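Local coordinates for DUF4442 domain-containing protein (Pseudomonas aeruginosa, PDB 1SH8) that is of unknown function but has a hotdog fold and probably acts as a thioesterase on a substrate not yet identified, at residues R37-P41 with T59-P64; G95-A101 with L127-E132; L70-D74 with I108-E112; A10-E15 with R27-L31. All blocks are in the same frame, centred on the assembly; numbering follows the deposited sequence.

Contact 1: residues R37-P41 with T59-P64; sequences RLRMP and TLAELP
The pyrrolidine ring of Pro64 is met at two of its carbons by a single methyl: CG of Pro64 lies 3.9 Å from Leu38 CD1, and the adjoining ring carbon CD is equally near. The same methyl rests on Leu63, with Leu38 CD1 at 3.9 Å from Leu63 CB, where the two leucine side chains cross at about a right angle. The truly planar group here, the guanidinium of Arg39, lies on the other side of strand 35-40, where it forms a salt bridge with Glu29. Leu60 fills the interval between the two strand residues that face the helix. Its CG stands opposite the backbone N (chi1 177°), which directs the isopropyl fork at the strand: Leu60 CD1 approaches Leu38 CB at 3.9 Å, while Leu60 CD2 lies 4.0 Å from Met40 CB. In the hotdog fold a long helix is wrapped by a curved antiparallel sheet, and here helix 54-62 lies against strand 35-40 through mainly apolar contacts, with no hydrogen bond between the two segments. Met40 bends twice beyond CG (chi2 68°, chi3 80°), and this curl brings its terminal methyl onto the threonine, Met40 CE being 4.0 Å from Thr59 CG2. The hydroxyl of Thr59 is engaged within its own helix, by the carbonyl of Gly55. Farther along the helix, Glu62 points away from the strand and hydrogen-bonds through OE1 to Tyr53 of the second subunit, which also packs on Thr59 and Leu63.

Contact 2: residues G95-A101 with L127-E132; sequences GDIRVEA and LQLTDE
Val99 overlaps Leu127 and Leu129 with one methyl: its CG2 lies 3.7 Å from Leu127 CD1 and 3.8 Å from Leu129 CD1. CG2 reaches them because it stands anti to the backbone N, while CG1 takes the place between N and the carbonyl carbon (chi1 66°). On the same face Ile97 meets Leu129 at about a right angle, CG2 against CB, and its CD1 reaches Asp131 CB; farther along, Ala101 CB touches Leu127 CD2 at 3.6 Å. The backbones form one antiparallel hydrogen-bonded pair, Arg98 with Thr130: Arg98 N donates to Thr130 O (2.9 Å) and Thr130 N to Arg98 O (3.0 Å). The N-to-C directions of 97-101 and 127-130 lie at 154°, antiparallel but splayed, and beyond this pair water replaces direct bonding: one molecule joins Glu100 N to Gln128 O, a second joins Glu100 O to Gln128 N. Another water lies at the in-plane edge of the Arg98 guanidinium, bound by NE, and contacts Thr130 OG1 and Asp131 O, while Arg98 NH1 forms a salt bridge with Glu29. At the opposite end Glu132 stretches out so that OE2 accepts from Asp96 N (3.1 Å, 165°) on its anti lone pair. Asp96 OD2 is 4.4 Å from Glu132 OE2, a proximity that may raise the proton affinity of either; Asp96 OD1 is bound by Gly42 N. This seam joins the sheet of strands 27-32, 35-40 and 97-102 to that of 120-130, 136-148 and 78-89, as in hotdog proteins, and its apolar face packs against helix 54-62 and Pro64 of helix 64-72.

Contact 3: residues L70-D74 with I108-E112; sequences LTSFD and IRQLE
Phe73 points its ring rim at Ile108 and Leu111, joining the end of helix 64-72 to helix 105-118, which in this hotdog fold connects strands 97-102 and 120-130. Phe73 is the first residue to leave helical geometry, and its CG lies beside the backbone N, anti to the carbonyl carbon (chi1 -58°), from where the ring swings across to the second helix. There CE1 of Phe73 comes within 3.4 Å of Ile108 O, which sits at the ring edge, in plane, while accepting the helical bond from Glu112 N. Next to it, Phe73 CZ meets Leu111 CD1 at 3.7 Å, again at the edge and near the ring plane. One face of the ring carries CB of the preceding Ser72, displaced toward the rim.

Ile108 divides its two branches between the partners. Its CG2, anti to the backbone N, touches Phe73 CE1 at 3.6 Å, whereas the branch through CG1 extends fully (chi2 175°) to place Ile108 CD1 3.8 Å from Ser72 CB. The serine hydroxyl is occupied by Leu68 O, the carbonyl one turn back in its own helix, and by Gly34 N. Leu103 packs on both Phe73 and Ile108, and Leu111 continues onto Ala121 and Tyr123 of strand 120-130.

Glu112 holds its CG between the backbone N and the carbonyl carbon (chi1 50°), with an extended chain beyond. Its carboxylate thereby reaches a bridging water, which donates to Glu112 OE1 and, at 2.7 Å, to Ser72 O.

Contact 4: residues A10-E15 with R27-L31; sequences ARHLTE and RAEVL
Glu15 and Arg27 form the charged part of this contact, a salt bridge in which Glu15 OE1 lies 2.7 Å from Arg27 NH1. The two planar groups are inclined by 52°, and the other oxygen, OE2, hangs over one face of the guanidinium near its rim. Arg27 starts away from the helix and folds back, its chain bent at chi2 and chi3, while Glu15 comes to meet it with an extended chain.

Hydrogen bonds grip the same carboxylate. Ala28 N donates to Glu15 OE2 at 2.8 Å and nearly straight (170°), reaching the anti side of the oxygen slightly out of the carboxylate plane. A water donates both to Glu15 OE2 (2.6 Å) and to Ala28 O, so the backbone N and O of Ala28 are tied to one glutamate oxygen. Within the helix, Thr14 OG1 donates to Ala10 O at 2.8 Å from above the carbonyl plane, on the face opposite to the regular helical donor Thr14 N.

The van der Waals contacts centre on Leu31. Its CD1 presses on the helix backbone, 3.3 Å from Arg11 CA, a tight approach, and also lies 3.6 Å from Thr14 OG1. The side chains of Thr14 and Leu31 lie alongside each other, pointing opposite ways.

Between Ala28 and Leu31 the strand turns at a classic beta bulge, Glu29 and Val30 both facing Arg37 of strand 35-40. Helix 7-16 thus packs on strand 27-32, which neighbours strand 35-40, with Leu31 continuing onto Val36 of the latter and both Leu31 and Thr14 reaching helix 64-72.

Overall arrangement
Contacts 1, 2 and 4 share one sheet and lie close together, contact 1 being about 8 Å from contact 2 and 10 Å from contact 4, centre to centre. Glu29 ties all three by salt bridges to Arg39 and Arg98, and strand 35-40 is probably hydrogen-bonded to strand 97-102 through Met40 N and Ile97 O. Contact 3 stands apart, about 20 Å from contact 1 and 24 Å from contact 2 between centres, but touches contact 4, where Leu70 and Thr71 pack on Thr14 and Leu31. Among the four, contact 1 alone meets the second subunit; in hotdog thioesterases such subunit interfaces commonly house the active site.

Contact 1: residues R37-P41 with T59-P64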
# COMPACT_ATOMS: atom_id res chain seq x y z
N ARG A 37 -8.60 -13.20 -10.03
CA ARG A 37 -7.23 -13.65 -9.81
C ARG A 37 -6.33 -12.67 -10.55
O ARG A 37 -6.47 -12.48 -11.76
CB ARG A 37 -7.00 -15.08 -10.34
CG ARG A 37 -5.58 -15.57 -10.07
CD ARG A 37 -5.42 -17.07 -10.30
NE ARG A 37 -5.43 -17.45 -11.71
CZ ARG A 37 -6.42 -18.09 -12.32
NH1 ARG A 37 -7.52 -18.43 -11.65
NH2 ARG A 37 -6.30 -18.44 -13.60
N LEU A 38 -5.41 -12.05 -9.82
CA LEU A 38 -4.51 -11.06 -10.39
C LEU A 38 -3.05 -11.49 -10.24
O LEU A 38 -2.72 -12.31 -9.38
CB LEU A 38 -4.70 -9.71 -9.69
CG LEU A 38 -6.13 -9.23 -9.43
CD1 LEU A 38 -6.07 -7.93 -8.63
CD2 LEU A 38 -6.87 -9.02 -10.75
N ARG A 39 -2.19 -10.92 -11.08
CA ARG A 39 -0.77 -11.23 -11.06
C ARG A 39 0.06 -9.95 -11.15
O ARG A 39 -0.19 -9.09 -12.00
CB ARG A 39 -0.40 -12.14 -12.24
CG ARG A 39 1.08 -12.54 -12.27
CD ARG A 39 1.44 -13.38 -13.50
NE ARG A 39 1.45 -12.59 -14.73
CZ ARG A 39 0.55 -12.70 -15.70
NH1 ARG A 39 -0.45 -13.57 -15.61
NH2 ARG A 39 0.65 -11.93 -16.78
N MET A 40 1.05 -9.81 -10.27
CA MET A 40 1.92 -8.64 -10.32
C MET A 40 3.28 -9.14 -10.80
O MET A 40 3.90 -9.99 -10.16
CB MET A 40 2.07 -7.98 -8.95
CG MET A 40 2.93 -6.71 -8.96
SD MET A 40 2.19 -5.29 -9.83
CE MET A 40 1.06 -4.72 -8.56
N PRO A 41 3.76 -8.63 -11.95
CA PRO A 41 5.06 -9.09 -12.45
C PRO A 41 6.21 -8.66 -11.53
O PRO A 41 6.18 -7.58 -10.94
CB PRO A 41 5.15 -8.44 -13.83
CG PRO A 41 4.36 -7.17 -13.66
CD PRO A 41 3.16 -7.64 -12.86
N THR A 59 -0.36 -3.11 -3.53
CA THR A 59 -1.24 -2.87 -4.66
C THR A 59 -1.90 -4.17 -5.12
O THR A 59 -3.11 -4.21 -5.37
CB THR A 59 -0.48 -2.21 -5.82
OG1 THR A 59 0.01 -0.93 -5.38
CG2 THR A 59 -1.38 -1.99 -7.02
N LEU A 60 -1.12 -5.24 -5.19
CA LEU A 60 -1.65 -6.54 -5.61
C LEU A 60 -2.71 -7.04 -4.62
O LEU A 60 -3.75 -7.55 -5.02
CB LEU A 60 -0.53 -7.57 -5.70
CG LEU A 60 -1.00 -8.99 -6.05
CD1 LEU A 60 -1.66 -8.99 -7.43
CD2 LEU A 60 0.19 -9.95 -6.02
N ALA A 61 -2.42 -6.89 -3.33
CA ALA A 61 -3.33 -7.35 -2.28
C ALA A 61 -4.58 -6.49 -2.13
O ALA A 61 -5.64 -6.99 -1.75
CB ALA A 61 -2.59 -7.40 -0.94
N GLU A 62 -4.46 -5.20 -2.44
CA GLU A 62 -5.57 -4.26 -2.30
C GLU A 62 -6.57 -4.24 -3.47
O GLU A 62 -7.79 -4.11 -3.25
CB GLU A 62 -4.99 -2.85 -2.10
CG GLU A 62 -5.97 -1.75 -1.69
CD GLU A 62 -6.88 -1.25 -2.82
OE1 GLU A 62 -6.46 -1.23 -4.00
OE2 GLU A 62 -8.03 -0.86 -2.51
N LEU A 63 -6.06 -4.36 -4.69
CA LEU A 63 -6.90 -4.27 -5.88
C LEU A 63 -8.07 -5.26 -5.99
O LEU A 63 -9.08 -4.94 -6.62
CB LEU A 63 -6.03 -4.35 -7.14
CG LEU A 63 -6.65 -3.64 -8.34
CD1 LEU A 63 -6.72 -2.14 -8.06
CD2 LEU A 63 -5.81 -3.89 -9.58
N PRO A 64 -7.95 -6.47 -5.40
CA PRO A 64 -9.08 -7.40 -5.51
C PRO A 64 -10.40 -6.80 -5.04
O PRO A 64 -11.47 -7.20 -5.50
CB PRO A 64 -8.63 -8.58 -4.66
CG PRO A 64 -7.16 -8.63 -4.95
CD PRO A 64 -6.76 -7.15 -4.85

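Contact 2: residues G95-A101 with L127-E132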
# COMPACT_ATOMS: atom_id res chain seq x y z
N GLY A 95 10.11 -13.17 -8.16
CA GLY A 95 9.37 -13.56 -9.34
C GLY A 95 7.99 -12.93 -9.36
O GLY A 95 7.73 -11.96 -8.65
N ASP A 96 7.10 -13.49 -10.18
CA ASP A 96 5.74 -12.99 -10.28
C ASP A 96 4.93 -13.46 -9.07
O ASP A 96 5.06 -14.60 -8.62
CB ASP A 96 5.08 -13.50 -11.56
CG ASP A 96 5.71 -12.93 -12.82
OD1 ASP A 96 6.58 -12.04 -12.70
OD2 ASP A 96 5.34 -13.37 -13.92
N ILE A 97 4.08 -12.57 -8.57
CA ILE A 97 3.26 -12.85 -7.40
C ILE A 97 1.79 -12.77 -7.78
O ILE A 97 1.40 -11.91 -8.58
CB ILE A 97 3.57 -11.84 -6.27
CG1 ILE A 97 5.08 -11.82 -6.00
CG2 ILE A 97 2.82 -12.20 -5.01
CD1 ILE A 97 5.67 -13.16 -5.56
N ARG A 98 0.97 -13.65 -7.22
CA ARG A 98 -0.46 -13.67 -7.52
C ARG A 98 -1.33 -13.65 -6.29
O ARG A 98 -0.88 -13.90 -5.17
CB ARG A 98 -0.84 -14.92 -8.34
CG ARG A 98 -0.15 -15.07 -9.68
CD ARG A 98 -0.81 -16.18 -10.50
NE ARG A 98 -0.70 -17.49 -9.86
CZ ARG A 98 -1.29 -18.60 -10.31
NH1 ARG A 98 -2.05 -18.56 -11.40
NH2 ARG A 98 -1.12 -19.76 -9.67
N VAL A 99 -2.61 -13.36 -6.52
CA VAL A 99 -3.60 -13.34 -5.46
C VAL A 99 -4.95 -13.66 -6.08
O VAL A 99 -5.20 -13.35 -7.25
CB VAL A 99 -3.68 -11.95 -4.78
CG1 VAL A 99 -4.21 -10.91 -5.77
CG2 VAL A 99 -4.59 -12.01 -3.55
N GLU A 100 -5.81 -14.32 -5.31
CA GLU A 100 -7.16 -14.59 -5.77
C GLU A 100 -8.09 -14.23 -4.63
O GLU A 100 -7.70 -14.26 -3.46
CB GLU A 100 -7.33 -16.04 -6.25
CG GLU A 100 -7.03 -17.15 -5.28
CD GLU A 100 -6.93 -18.51 -6.00
OE1 GLU A 100 -7.85 -18.87 -6.75
OE2 GLU A 100 -5.91 -19.22 -5.80
N ALA A 101 -9.31 -13.83 -4.97
CA ALA A 101 -10.28 -13.43 -3.97
C ALA A 101 -11.67 -13.75 -4.47
O ALA A 101 -11.91 -13.77 -5.67
CB ALA A 101 -10.16 -11.93 -3.70
N LEU A 127 -6.72 -12.27 2.26
CA LEU A 127 -6.03 -12.93 1.17
C LEU A 127 -4.58 -13.33 1.40
O LEU A 127 -3.91 -12.82 2.30
CB LEU A 127 -6.06 -12.00 -0.05
CG LEU A 127 -7.36 -11.23 -0.31
CD1 LEU A 127 -7.18 -10.31 -1.50
CD2 LEU A 127 -8.51 -12.20 -0.54
N GLN A 128 -4.11 -14.23 0.55
CA GLN A 128 -2.73 -14.70 0.57
C GLN A 128 -2.12 -14.40 -0.79
O GLN A 128 -2.75 -14.64 -1.83
CB GLN A 128 -2.65 -16.20 0.80
CG GLN A 128 -3.23 -16.69 2.11
CD GLN A 128 -2.89 -18.14 2.36
OE1 GLN A 128 -3.09 -18.99 1.48
NE2 GLN A 128 -2.39 -18.44 3.55
N LEU A 129 -0.91 -13.87 -0.79
CA LEU A 129 -0.20 -13.59 -2.03
C LEU A 129 0.83 -14.71 -2.13
O LEU A 129 1.52 -15.01 -1.16
CB LEU A 129 0.51 -12.23 -1.96
CG LEU A 129 -0.35 -11.00 -2.30
CD1 LEU A 129 -1.62 -10.97 -1.46
CD2 LEU A 129 0.50 -9.75 -2.07
N THR A 130 0.92 -15.33 -3.30
CA THR A 130 1.84 -16.45 -3.47
C THR A 130 2.80 -16.28 -4.63
O THR A 130 2.50 -15.58 -5.60
CB THR A 130 1.04 -17.76 -3.69
OG1 THR A 130 0.25 -17.65 -4.88
CG2 THR A 130 0.12 -18.03 -2.51
N ASP A 131 3.97 -16.91 -4.53
CA ASP A 131 4.93 -16.84 -5.62
C ASP A 131 4.72 -18.03 -6.56
O ASP A 131 3.80 -18.83 -6.37
CB ASP A 131 6.37 -16.79 -5.10
CG ASP A 131 6.79 -18.04 -4.35
OD1 ASP A 131 6.17 -19.11 -4.54
OD2 ASP A 131 7.77 -17.94 -3.58
N GLU A 132 5.57 -18.15 -7.58
CA GLU A 132 5.45 -19.22 -8.57
C GLU A 132 5.49 -20.65 -8.04
O GLU A 132 5.09 -21.58 -8.73
CB GLU A 132 6.50 -19.01 -9.66
CG GLU A 132 6.20 -17.80 -10.54
CD GLU A 132 7.36 -17.42 -11.45
OE1 GLU A 132 7.95 -18.33 -12.07
OE2 GLU A 132 7.67 -16.20 -11.55
O HOH W 1 7.31 -16.16 -8.20
O HOH W 2 1.09 -17.93 -7.57
O HOH W 3 -4.44 -16.10 -3.27
O HOH W 4 -6.44 -15.50 -1.10
O HOH W 5 -3.02 -17.52 -5.66

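Contact 3: residues L70-D74 with I108-E112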
# COMPACT_ATOMS: atom_id res chain seq x y z
N LEU A 70 -15.94 -4.54 -9.77
CA LEU A 70 -16.14 -4.44 -11.22
C LEU A 70 -16.82 -5.67 -11.82
O LEU A 70 -17.60 -5.56 -12.77
CB LEU A 70 -14.81 -4.21 -11.93
CG LEU A 70 -14.18 -2.82 -11.82
CD1 LEU A 70 -12.78 -2.84 -12.41
CD2 LEU A 70 -15.06 -1.80 -12.53
N THR A 71 -16.54 -6.85 -11.27
CA THR A 71 -17.14 -8.06 -11.82
C THR A 71 -18.44 -8.48 -11.15
O THR A 71 -19.20 -9.28 -11.71
CB THR A 71 -16.19 -9.27 -11.72
OG1 THR A 71 -16.04 -9.64 -10.34
CG2 THR A 71 -14.84 -8.96 -12.33
N SER A 72 -18.73 -7.92 -9.98
CA SER A 72 -19.90 -8.35 -9.23
C SER A 72 -21.04 -7.36 -9.00
O SER A 72 -22.17 -7.78 -8.72
CB SER A 72 -19.45 -8.89 -7.88
OG SER A 72 -18.32 -9.74 -8.04
N PHE A 73 -20.76 -6.07 -9.10
CA PHE A 73 -21.79 -5.06 -8.85
C PHE A 73 -22.00 -4.10 -10.01
O PHE A 73 -21.20 -4.07 -10.95
CB PHE A 73 -21.42 -4.26 -7.60
CG PHE A 73 -21.26 -5.09 -6.37
CD1 PHE A 73 -22.36 -5.71 -5.77
CD2 PHE A 73 -20.00 -5.29 -5.81
CE1 PHE A 73 -22.21 -6.51 -4.63
CE2 PHE A 73 -19.84 -6.08 -4.68
CZ PHE A 73 -20.95 -6.69 -4.09
N ASP A 74 -23.10 -3.35 -9.94
CA ASP A 74 -23.42 -2.33 -10.93
C ASP A 74 -22.36 -1.28 -10.65
O ASP A 74 -22.46 -0.54 -9.66
CB ASP A 74 -24.81 -1.75 -10.64
CG ASP A 74 -25.22 -0.68 -11.63
OD1 ASP A 74 -24.35 0.13 -12.02
OD2 ASP A 74 -26.41 -0.65 -12.00
N ILE A 108 -23.00 -11.26 -2.37
CA ILE A 108 -23.15 -10.22 -3.39
C ILE A 108 -24.56 -9.64 -3.30
O ILE A 108 -24.74 -8.42 -3.33
CB ILE A 108 -22.89 -10.78 -4.81
CG1 ILE A 108 -21.42 -11.19 -4.94
CG2 ILE A 108 -23.26 -9.74 -5.86
CD1 ILE A 108 -21.06 -11.87 -6.27
N ARG A 109 -25.56 -10.51 -3.18
CA ARG A 109 -26.94 -10.06 -3.06
C ARG A 109 -27.15 -9.23 -1.80
O ARG A 109 -27.79 -8.17 -1.85
CB ARG A 109 -27.91 -11.25 -3.06
CG ARG A 109 -28.18 -11.82 -4.43
CD ARG A 109 -29.37 -12.77 -4.41
NE ARG A 109 -29.07 -14.03 -3.72
CZ ARG A 109 -28.36 -15.02 -4.26
NH1 ARG A 109 -27.88 -14.91 -5.49
NH2 ARG A 109 -28.13 -16.12 -3.56
N GLN A 110 -26.61 -9.69 -0.68
CA GLN A 110 -26.75 -8.96 0.58
C GLN A 110 -26.14 -7.57 0.47
O GLN A 110 -26.74 -6.58 0.88
CB GLN A 110 -26.06 -9.72 1.72
CG GLN A 110 -26.51 -11.16 1.86
CD GLN A 110 -25.86 -11.85 3.05
OE1 GLN A 110 -24.65 -11.71 3.29
NE2 GLN A 110 -26.65 -12.60 3.81
N LEU A 111 -24.93 -7.50 -0.09
CA LEU A 111 -24.22 -6.24 -0.24
C LEU A 111 -24.95 -5.22 -1.12
O LEU A 111 -25.08 -4.06 -0.74
CB LEU A 111 -22.82 -6.49 -0.79
CG LEU A 111 -21.85 -7.16 0.20
CD1 LEU A 111 -20.64 -7.71 -0.53
CD2 LEU A 111 -21.44 -6.15 1.27
N GLU A 112 -25.42 -5.65 -2.29
CA GLU A 112 -26.11 -4.71 -3.18
C GLU A 112 -27.43 -4.24 -2.57
O GLU A 112 -27.82 -3.09 -2.74
CB GLU A 112 -26.36 -5.35 -4.55
CG GLU A 112 -26.99 -6.72 -4.50
CD GLU A 112 -27.11 -7.33 -5.88
OE1 GLU A 112 -26.11 -7.31 -6.63
OE2 GLU A 112 -28.21 -7.85 -6.21
O HOH W 6 -24.75 -7.17 -8.69

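Contact 4: residues A10-E15 with R27-L31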
# COMPACT_ATOMS: atom_id res chain seq x y z
N ALA A 10 -13.98 -5.40 -18.43
CA ALA A 10 -13.67 -5.53 -17.00
C ALA A 10 -12.17 -5.62 -16.80
O ALA A 10 -11.61 -5.01 -15.88
CB ALA A 10 -14.36 -6.77 -16.42
N ARG A 11 -11.50 -6.37 -17.66
CA ARG A 11 -10.05 -6.52 -17.58
C ARG A 11 -9.36 -5.19 -17.86
O ARG A 11 -8.43 -4.80 -17.15
CB ARG A 11 -9.58 -7.60 -18.57
CG ARG A 11 -8.07 -7.81 -18.63
CD ARG A 11 -7.45 -6.91 -19.68
NE ARG A 11 -7.99 -7.20 -21.01
CZ ARG A 11 -8.00 -6.34 -22.01
NH1 ARG A 11 -8.52 -6.69 -23.19
NH2 ARG A 11 -7.51 -5.12 -21.85
N HIS A 12 -9.83 -4.47 -18.87
CA HIS A 12 -9.25 -3.18 -19.21
C HIS A 12 -9.36 -2.22 -18.03
O HIS A 12 -8.39 -1.56 -17.66
CB HIS A 12 -9.94 -2.59 -20.45
CG HIS A 12 -9.31 -1.33 -20.95
ND1 HIS A 12 -9.68 -0.08 -20.48
CD2 HIS A 12 -8.32 -1.12 -21.85
CE1 HIS A 12 -8.94 0.84 -21.08
NE2 HIS A 12 -8.11 0.24 -21.91
N LEU A 13 -10.55 -2.14 -17.44
CA LEU A 13 -10.77 -1.24 -16.31
C LEU A 13 -9.91 -1.64 -15.10
O LEU A 13 -9.31 -0.79 -14.45
CB LEU A 13 -12.25 -1.22 -15.92
CG LEU A 13 -13.17 -0.59 -16.98
CD1 LEU A 13 -14.63 -0.71 -16.54
CD2 LEU A 13 -12.77 0.87 -17.18
N THR A 14 -9.84 -2.94 -14.83
CA THR A 14 -9.05 -3.43 -13.70
C THR A 14 -7.57 -3.07 -13.84
O THR A 14 -6.94 -2.60 -12.89
CB THR A 14 -9.16 -4.97 -13.58
OG1 THR A 14 -10.52 -5.33 -13.29
CG2 THR A 14 -8.27 -5.50 -12.46
N GLU A 15 -7.02 -3.29 -15.03
CA GLU A 15 -5.61 -3.03 -15.27
C GLU A 15 -5.25 -1.59 -15.60
O GLU A 15 -4.13 -1.15 -15.30
CB GLU A 15 -5.11 -3.91 -16.42
CG GLU A 15 -5.23 -5.41 -16.18
CD GLU A 15 -4.76 -6.24 -17.37
OE1 GLU A 15 -4.41 -5.66 -18.42
OE2 GLU A 15 -4.75 -7.49 -17.25
N ARG A 27 -1.61 -7.58 -13.99
CA ARG A 27 -2.45 -8.25 -14.98
C ARG A 27 -3.55 -9.08 -14.32
O ARG A 27 -3.34 -9.69 -13.27
CB ARG A 27 -1.59 -9.16 -15.87
CG ARG A 27 -0.52 -8.40 -16.63
CD ARG A 27 -1.11 -7.62 -17.79
NE ARG A 27 -1.61 -8.54 -18.81
CZ ARG A 27 -2.33 -8.17 -19.87
NH1 ARG A 27 -2.65 -6.89 -20.06
NH2 ARG A 27 -2.73 -9.09 -20.74
N ALA A 28 -4.73 -9.09 -14.94
CA ALA A 28 -5.85 -9.86 -14.42
C ALA A 28 -5.83 -11.19 -15.15
O ALA A 28 -5.83 -11.22 -16.38
CB ALA A 28 -7.16 -9.14 -14.69
N GLU A 29 -5.81 -12.29 -14.41
CA GLU A 29 -5.82 -13.61 -15.04
C GLU A 29 -7.25 -14.09 -15.20
O GLU A 29 -7.62 -14.65 -16.23
CB GLU A 29 -5.00 -14.61 -14.21
CG GLU A 29 -3.53 -14.25 -14.13
CD GLU A 29 -2.65 -15.38 -13.61
OE1 GLU A 29 -3.18 -16.29 -12.93
OE2 GLU A 29 -1.43 -15.34 -13.88
N VAL A 30 -8.07 -13.87 -14.17
CA VAL A 30 -9.48 -14.24 -14.20
C VAL A 30 -10.32 -13.14 -13.55
O VAL A 30 -9.97 -12.62 -12.49
CB VAL A 30 -9.76 -15.57 -13.45
CG1 VAL A 30 -11.26 -15.83 -13.38
CG2 VAL A 30 -9.06 -16.72 -14.16
N LEU A 31 -11.42 -12.78 -14.21
CA LEU A 31 -12.34 -11.76 -13.71
C LEU A 31 -13.76 -12.23 -13.99
O LEU A 31 -14.22 -12.20 -15.13
CB LEU A 31 -12.09 -10.41 -14.40
CG LEU A 31 -10.77 -9.72 -14.08
CD1 LEU A 31 -10.62 -8.49 -14.97
CD2 LEU A 31 -10.73 -9.33 -12.61
O HOH W 7 -4.98 -9.59 -18.68